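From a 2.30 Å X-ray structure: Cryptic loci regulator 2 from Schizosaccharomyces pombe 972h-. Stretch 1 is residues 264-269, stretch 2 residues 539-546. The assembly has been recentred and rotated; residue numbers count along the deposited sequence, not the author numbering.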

# COMPACT_ATOMS: atom_id res chain seq x y z
N ARG A 264 -6.47 -8.74 9.03
CA ARG A 264 -6.84 -9.71 8.01
C ARG A 264 -5.55 -10.37 7.54
O ARG A 264 -4.47 -9.78 7.64
N ASN A 265 -5.67 -11.60 7.06
CA ASN A 265 -4.50 -12.34 6.61
C ASN A 265 -4.90 -13.22 5.44
O ASN A 265 -6.04 -13.68 5.34
N LEU A 266 -3.94 -13.46 4.54
CA LEU A 266 -4.17 -14.35 3.42
C LEU A 266 -4.17 -15.80 3.90
O LEU A 266 -3.42 -16.17 4.80
N ILE A 267 -5.02 -16.61 3.28
CA ILE A 267 -5.15 -18.02 3.64
C ILE A 267 -4.13 -18.82 2.85
O ILE A 267 -4.08 -18.73 1.62
N ASN A 268 -3.31 -19.60 3.55
CA ASN A 268 -2.26 -20.38 2.90
C ASN A 268 -2.88 -21.57 2.18
O ASN A 268 -3.53 -22.42 2.80
N TYR A 269 -2.68 -21.63 0.86
CA TYR A 269 -3.10 -22.78 0.06
C TYR A 269 -1.92 -23.50 -0.56
O TYR A 269 -2.12 -24.37 -1.42
N GLU A 539 -5.01 -17.90 16.66
CA GLU A 539 -6.09 -18.28 15.76
C GLU A 539 -5.58 -18.59 14.35
O GLU A 539 -6.14 -19.47 13.68
N ILE A 540 -4.54 -17.90 13.90
CA ILE A 540 -4.04 -18.02 12.53
C ILE A 540 -2.67 -18.68 12.47
O ILE A 540 -2.07 -18.75 11.39
N ASP A 541 -2.15 -19.17 13.60
CA ASP A 541 -0.76 -19.61 13.65
C ASP A 541 -0.44 -20.61 12.55
O ASP A 541 0.64 -20.56 11.95
N MET A 542 -1.37 -21.52 12.26
CA MET A 542 -1.12 -22.57 11.27
C MET A 542 -1.64 -22.20 9.89
O MET A 542 -1.00 -22.53 8.88
N VAL A 543 -2.78 -21.51 9.81
CA VAL A 543 -3.51 -21.43 8.55
C VAL A 543 -2.94 -20.33 7.66
O VAL A 543 -2.80 -20.51 6.45
N SER A 544 -2.59 -19.19 8.25
CA SER A 544 -2.35 -17.99 7.46
C SER A 544 -1.13 -18.14 6.55
O SER A 544 -0.21 -18.91 6.83
N ALA A 545 -1.14 -17.38 5.46
CA ALA A 545 0.02 -17.28 4.59
C ALA A 545 1.14 -16.53 5.30
O ALA A 545 0.91 -15.76 6.24
N VAL A 546 2.36 -16.76 4.83
CA VAL A 546 3.56 -16.18 5.44
C VAL A 546 4.26 -15.30 4.41
O VAL A 546 4.33 -15.65 3.22

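The contact between the two stretches rests on a single backbone bridge, Ile267 with Ser544, whose CA atoms lie 4.7 Å apart. Two backbone hydrogen bonds define it. Ala545 N donates to Leu266 O at 2.7 Å with an N-H...O angle of 174°, short and almost linear; Asn268 N donates to Val543 O at 3.1 Å and 149°, longer and more bent. Together they satisfy one donor and one acceptor from each stretch.

Leu266 O accepts more than one contact. Besides the bond from Ala545 N, it lies 3.4 Å from Ser544 CA, a CA-H...O contact with an angle of 127° at the hydrogen, and it receives a weak hydrogen bond from Asn265 ND2 within its own stretch (3.3 Å, 159°).

The donor of that weak bond, Asn265, has its CA-to-CB bond toward stretch 2. With chi1 at 61° (p) and chi2 at -88°, the amide reaches the other chain segment through carbon contacts: ND2 is 3.1 Å from Ser544 CB, and OD1 is 3.4 Å from Ile540 CG2. Neither is a hydrogen bond, yet the amide is not left unpaired, since both OD1 and ND2 also bond elsewhere in the structure. Ile540, likewise directed toward stretch 1, adopts chi1 p and chi2 t (71° and 167°).

Ser544, chi1 p at 57°, has its CA-to-CB bond sideways. Its OG donates to Ile540 O at 2.9 Å, and its backbone N donates to the same Ile540 O at 3.2 Å, so that one carbonyl serves two donors from one residue. OG also has a partner elsewhere in the structure, but a close approach to another atom in the model makes its position less certain.

Apolar packing is modest. Leu266 (chi1 m, chi2 t) brings CB to 3.8 Å from Ala545 CB, both CA-to-CB bonds being sideways. Ile267 (m, t) has its CA-to-CB bond away from stretch 2, but its CG2 still lies 3.8 Å from CG1 of Val543 (chi1 t).

Asn268 points toward stretch 2 with chi1 t, and its closest contact is made by CB, 3.0 Å from Val543 O, the acceptor of its own backbone N. Its amide has no hydrogen bond across the contact; OD1 and ND2 of Asn268 lie 5.1 and 4.8 Å from Val543 O. The side chain of Arg264, whose CA-to-CB bond points away, comes no nearer than 8.8 Å, from its CB to Ile540 CD1, with NH1 and NH2 satisfied elsewhere in the structure. In all, 345 Å² is buried, counting both sides.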

# COMPACT_ATOMS: atom_id res chain seq x y z
CB ARG A 264 -7.57 -9.05 6.83
CG ARG A 264 -6.65 -8.25 5.93
CD ARG A 264 -7.40 -7.28 5.04
NE ARG A 264 -6.48 -6.53 4.20
CZ ARG A 264 -6.85 -5.63 3.29
NH1 ARG A 264 -8.13 -5.37 3.10
NH2 ARG A 264 -5.94 -5.00 2.57
CB ASN A 265 -3.91 -13.20 7.73
CG ASN A 265 -4.89 -14.22 8.26
OD1 ASN A 265 -5.66 -13.94 9.18
ND2 ASN A 265 -4.86 -15.42 7.68
CB LEU A 266 -3.10 -14.14 2.35
CG LEU A 266 -3.15 -12.80 1.61
CD1 LEU A 266 -1.88 -12.57 0.82
CD2 LEU A 266 -4.37 -12.75 0.69
CB ILE A 267 -6.58 -18.53 3.38
CG1 ILE A 267 -7.62 -17.52 3.86
CG2 ILE A 267 -6.78 -19.86 4.10
CD1 ILE A 267 -9.03 -17.83 3.40
CB ASN A 268 -1.24 -20.85 3.93
CG ASN A 268 -0.12 -21.67 3.31
OD1 ASN A 268 -0.35 -22.54 2.48
ND2 ASN A 268 1.11 -21.38 3.73
CB TYR A 269 -4.09 -22.34 -1.02
CG TYR A 269 -5.36 -21.72 -0.49
CD1 TYR A 269 -5.79 -21.95 0.81
CD2 TYR A 269 -6.14 -20.90 -1.30
CE1 TYR A 269 -6.95 -21.39 1.29
CE2 TYR A 269 -7.31 -20.33 -0.82
CZ TYR A 269 -7.71 -20.58 0.47
OH TYR A 269 -8.87 -20.01 0.95
CB GLU A 539 -7.14 -17.17 15.70
CG GLU A 539 -8.47 -17.59 15.11
CD GLU A 539 -9.36 -18.31 16.12
OE1 GLU A 539 -9.03 -18.30 17.32
OE2 GLU A 539 -10.38 -18.89 15.70
CB ILE A 540 -4.01 -16.65 11.83
CG1 ILE A 540 -2.90 -15.76 12.40
CG2 ILE A 540 -5.36 -15.95 11.96
CD1 ILE A 540 -2.60 -14.54 11.56
CB ASP A 541 -0.46 -20.22 15.02
CG ASP A 541 1.03 -20.21 15.36
OD1 ASP A 541 1.85 -20.37 14.44
OD2 ASP A 541 1.36 -20.04 16.55
CB MET A 542 -1.77 -23.88 11.72
CG MET A 542 -1.61 -24.21 13.20
SD MET A 542 0.08 -24.11 13.81
CE MET A 542 0.94 -25.15 12.63
CB VAL A 543 -5.01 -21.21 8.84
CG1 VAL A 543 -5.82 -21.20 7.54
CG2 VAL A 543 -5.54 -22.28 9.80
CB SER A 544 -2.16 -16.78 8.39
OG SER A 544 -1.10 -17.00 9.29
CB ALA A 545 -0.35 -16.56 3.29
CB VAL A 546 4.50 -17.29 5.96
CG1 VAL A 546 5.83 -16.70 6.42
CG2 VAL A 546 3.83 -18.03 7.11